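NAD(P)H-hydrate epimerase (Saccharomyces cerevisiae, PDB 1JZT) catalyses the epimerisation of the R and S forms of NAD(P)HX, the hydrated, damaged form of NAD(P)H, so that both can be repaired. Local coordinates at residues Leu81-Tyr86 / Asn110-Pro115. Residues are numbered along the deposited sequence; the frame is centred on the assembly and turned at random.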
ATOM      1  N   LEU A  81     -10.591   4.447   4.465  1.00  9.28           N
ATOM      2  CA  LEU A  81     -11.125   5.158   3.304  1.00  8.23           C
ATOM      3  C   LEU A  81     -12.639   5.236   3.376  1.00 10.02           C
ATOM      4  O   LEU A  81     -13.240   6.229   2.958  1.00  7.97           O
ATOM      5  CB  LEU A  81     -10.716   4.459   2.009  1.00  7.88           C
ATOM      6  CG  LEU A  81      -9.252   4.633   1.593  1.00  6.65           C
ATOM      7  CD1 LEU A  81      -8.955   3.760   0.376  1.00  6.92           C
ATOM      8  CD2 LEU A  81      -8.995   6.100   1.279  1.00  8.75           C
ATOM      9  N   LYS A  82     -13.259   4.183   3.901  1.00  9.84           N
ATOM     10  CA  LYS A  82     -14.711   4.164   4.037  1.00 12.98           C
ATOM     11  C   LYS A  82     -15.081   5.242   5.057  1.00 13.19           C
ATOM     12  O   LYS A  82     -16.000   6.025   4.838  1.00 12.94           O
ATOM     13  CB  LYS A  82     -15.182   2.787   4.518  1.00 13.43           C
ATOM     14  CG  LYS A  82     -16.691   2.649   4.650  1.00 18.72           C
ATOM     15  CD  LYS A  82     -17.370   2.695   3.293  1.00 21.41           C
ATOM     16  CE  LYS A  82     -18.878   2.584   3.423  1.00 24.59           C
ATOM     17  NZ  LYS A  82     -19.514   2.612   2.076  1.00 26.30           N
ATOM     18  N   LEU A  83     -14.348   5.292   6.166  1.00 12.22           N
ATOM     19  CA  LEU A  83     -14.615   6.289   7.193  1.00 13.89           C
ATOM     20  C   LEU A  83     -14.352   7.696   6.661  1.00 13.53           C
ATOM     21  O   LEU A  83     -15.057   8.641   7.020  1.00 14.10           O
ATOM     22  CB  LEU A  83     -13.756   6.016   8.434  1.00 13.23           C
ATOM     23  CG  LEU A  83     -14.284   4.867   9.309  1.00 13.96           C
ATOM     24  CD1 LEU A  83     -13.143   4.173  10.018  1.00 15.34           C
ATOM     25  CD2 LEU A  83     -15.303   5.416  10.304  1.00 15.25           C
ATOM     26  N   PHE A  84     -13.350   7.827   5.792  1.00 11.26           N
ATOM     27  CA  PHE A  84     -12.994   9.122   5.220  1.00 13.03           C
ATOM     28  C   PHE A  84     -13.990   9.636   4.177  1.00 13.06           C
ATOM     29  O   PHE A  84     -13.862  10.764   3.696  1.00 13.36           O
ATOM     30  CB  PHE A  84     -11.589   9.075   4.593  1.00 11.91           C
ATOM     31  CG  PHE A  84     -10.473   8.868   5.588  1.00 11.58           C
ATOM     32  CD1 PHE A  84     -10.663   9.133   6.942  1.00 10.58           C
ATOM     33  CD2 PHE A  84      -9.219   8.420   5.160  1.00 10.86           C
ATOM     34  CE1 PHE A  84      -9.629   8.950   7.861  1.00 11.87           C
ATOM     35  CE2 PHE A  84      -8.178   8.235   6.071  1.00  9.68           C
ATOM     36  CZ  PHE A  84      -8.383   8.501   7.425  1.00 11.05           C
ATOM     37  N   GLY A  85     -14.968   8.816   3.812  1.00 11.79           N
ATOM     38  CA  GLY A  85     -15.956   9.262   2.845  1.00 14.92           C
ATOM     39  C   GLY A  85     -15.856   8.687   1.445  1.00 15.39           C
ATOM     40  O   GLY A  85     -16.633   9.070   0.566  1.00 16.23           O
ATOM     41  N   TYR A  86     -14.910   7.780   1.222  1.00 13.80           N
ATOM     42  CA  TYR A  86     -14.755   7.170  -0.097  1.00 14.92           C
ATOM     43  C   TYR A  86     -15.588   5.897  -0.233  1.00 15.10           C
ATOM     44  O   TYR A  86     -16.189   5.428   0.733  1.00 16.02           O
ATOM     45  CB  TYR A  86     -13.281   6.853  -0.377  1.00 13.52           C
ATOM     46  CG  TYR A  86     -12.401   8.081  -0.451  1.00 14.40           C
ATOM     47  CD1 TYR A  86     -12.024   8.758   0.706  1.00 13.36           C
ATOM     48  CD2 TYR A  86     -11.986   8.595  -1.679  1.00 15.52           C
ATOM     49  CE1 TYR A  86     -11.259   9.920   0.647  1.00 16.06           C
ATOM     50  CE2 TYR A  86     -11.218   9.760  -1.755  1.00 13.59           C
ATOM     51  CZ  TYR A  86     -10.863  10.419  -0.592  1.00 14.66           C
ATOM     52  OH  TYR A  86     -10.145  11.584  -0.653  1.00 15.15           O
ATOM     53  N   ASN A 110     -16.608  -5.944   6.675  1.00 12.82           N
ATOM     54  CA  ASN A 110     -18.030  -6.273   6.565  1.00 14.42           C
ATOM     55  C   ASN A 110     -18.811  -5.332   7.481  1.00 14.11           C
ATOM     56  O   ASN A 110     -19.870  -4.816   7.113  1.00 14.12           O
ATOM     57  CB  ASN A 110     -18.281  -7.723   6.985  1.00 15.01           C
ATOM     58  CG  ASN A 110     -17.477  -8.712   6.167  1.00 17.93           C
ATOM     59  OD1 ASN A 110     -17.235  -8.500   4.981  1.00 16.63           O
ATOM     60  ND2 ASN A 110     -17.070  -9.807   6.797  1.00 18.33           N
ATOM     61  N   PHE A 111     -18.265  -5.117   8.674  1.00 13.92           N
ATOM     62  CA  PHE A 111     -18.860  -4.232   9.671  1.00 13.93           C
ATOM     63  C   PHE A 111     -19.135  -2.850   9.085  1.00 14.50           C
ATOM     64  O   PHE A 111     -20.149  -2.224   9.399  1.00 14.29           O
ATOM     65  CB  PHE A 111     -17.912  -4.118  10.869  1.00 14.35           C
ATOM     66  CG  PHE A 111     -18.453  -3.296  12.006  1.00 16.45           C
ATOM     67  CD1 PHE A 111     -19.751  -3.493  12.472  1.00 17.45           C
ATOM     68  CD2 PHE A 111     -17.641  -2.369  12.651  1.00 16.64           C
ATOM     69  CE1 PHE A 111     -20.228  -2.782  13.564  1.00 19.84           C
ATOM     70  CE2 PHE A 111     -18.110  -1.649  13.748  1.00 18.33           C
ATOM     71  CZ  PHE A 111     -19.405  -1.857  14.207  1.00 18.67           C
ATOM     72  N   PHE A 112     -18.226  -2.379   8.235  1.00 14.48           N
ATOM     73  CA  PHE A 112     -18.352  -1.071   7.594  1.00 14.21           C
ATOM     74  C   PHE A 112     -18.983  -1.142   6.214  1.00 15.48           C
ATOM     75  O   PHE A 112     -18.993  -0.158   5.471  1.00 16.05           O
ATOM     76  CB  PHE A 112     -16.980  -0.399   7.500  1.00 13.91           C
ATOM     77  CG  PHE A 112     -16.606   0.356   8.733  1.00 14.51           C
ATOM     78  CD1 PHE A 112     -17.047   1.663   8.918  1.00 15.38           C
ATOM     79  CD2 PHE A 112     -15.872  -0.256   9.742  1.00 13.42           C
ATOM     80  CE1 PHE A 112     -16.772   2.343  10.099  1.00 15.53           C
ATOM     81  CE2 PHE A 112     -15.593   0.419  10.928  1.00 14.33           C
ATOM     82  CZ  PHE A 112     -16.043   1.718  11.105  1.00 15.64           C
ATOM     83  N   LYS A 113     -19.509  -2.316   5.882  1.00 15.91           N
ATOM     84  CA  LYS A 113     -20.167  -2.534   4.601  1.00 15.42           C
ATOM     85  C   LYS A 113     -19.242  -2.277   3.410  1.00 14.48           C
ATOM     86  O   LYS A 113     -19.660  -1.714   2.399  1.00 13.41           O
ATOM     87  CB  LYS A 113     -21.402  -1.637   4.485  1.00 17.97           C
ATOM     88  CG  LYS A 113     -22.393  -1.744   5.645  1.00 21.44           C
ATOM     89  CD  LYS A 113     -23.044  -3.119   5.734  1.00 23.52           C
ATOM     90  CE  LYS A 113     -24.283  -3.099   6.644  1.00 25.29           C
ATOM     91  NZ  LYS A 113     -23.974  -2.764   8.065  1.00 25.03           N
ATOM     92  N   VAL A 114     -17.982  -2.674   3.529  1.00 12.47           N
ATOM     93  CA  VAL A 114     -17.046  -2.505   2.424  1.00 12.50           C
ATOM     94  C   VAL A 114     -16.980  -3.821   1.658  1.00 12.11           C
ATOM     95  O   VAL A 114     -16.571  -4.840   2.204  1.00 13.40           O
ATOM     96  CB  VAL A 114     -15.636  -2.153   2.921  1.00 11.38           C
ATOM     97  CG1 VAL A 114     -14.652  -2.222   1.761  1.00  9.72           C
ATOM     98  CG2 VAL A 114     -15.630  -0.753   3.539  1.00  9.64           C
ATOM     99  N   PRO A 115     -17.390  -3.813   0.380  1.00 13.39           N
ATOM    100  CA  PRO A 115     -17.373  -5.019  -0.455  1.00 14.97           C
ATOM    101  C   PRO A 115     -16.000  -5.688  -0.500  1.00 16.16           C
ATOM    102  O   PRO A 115     -14.975  -5.013  -0.607  1.00 14.43           O
ATOM    103  CB  PRO A 115     -17.786  -4.495  -1.831  1.00 16.05           C
ATOM    104  CG  PRO A 115     -18.643  -3.314  -1.505  1.00 15.55           C
ATOM    105  CD  PRO A 115     -17.874  -2.654  -0.391  1.00 12.41           C
TER
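The carbonyl oxygen of Phe-112 sits against the aliphatic chain of Lys-82: CE comes to 3.4 Å of Phe-112 O, with CG and CD somewhat farther off. These are van der Waals contacts of methylenes with a carbonyl, since the ammonium group runs on past it, with Lys-82 NZ still 4.3 Å from Lys-113 O. CG of Lys-82, anti to the backbone N (chi1 -178°), is set against both Val-114 CG2 and Phe-112 O, and the bend at chi2 (68°) keeps CD 3.9 Å from Val-114 CG2. The Lys-82 and Val-114 side chains lie alongside, running opposite ways, with Val-114 CG2 3.7 Å from Lys-82 CB. Both residues also rest on Pro-88, at the start of strand 88-91, which follows the first helix in the chain. The contact joins the C-terminal ends of successive crossover helices, 69-83 and 100-111, in the Rossmann-like parallel part of the fold, away from the predicted potassium and NAD(P)HX sites. Each helix finishes in a Schellman motif: Gly-85 takes the positive phi in one, with Tyr-86 N hydrogen-bonded to Leu-81 O at 2.9 Å, and Lys-113 takes it in the other. An alanine at Lys-82 would probably leave a gap beside Phe-112 O and Val-114 CG2, keeping just the CB contact. The exposed Leu-83 meets the ring of Phe-112, their side chains roughly perpendicular, and Leu-83 CD2 approaches the ring obliquely, 3.4 Å from Phe-112 CE1.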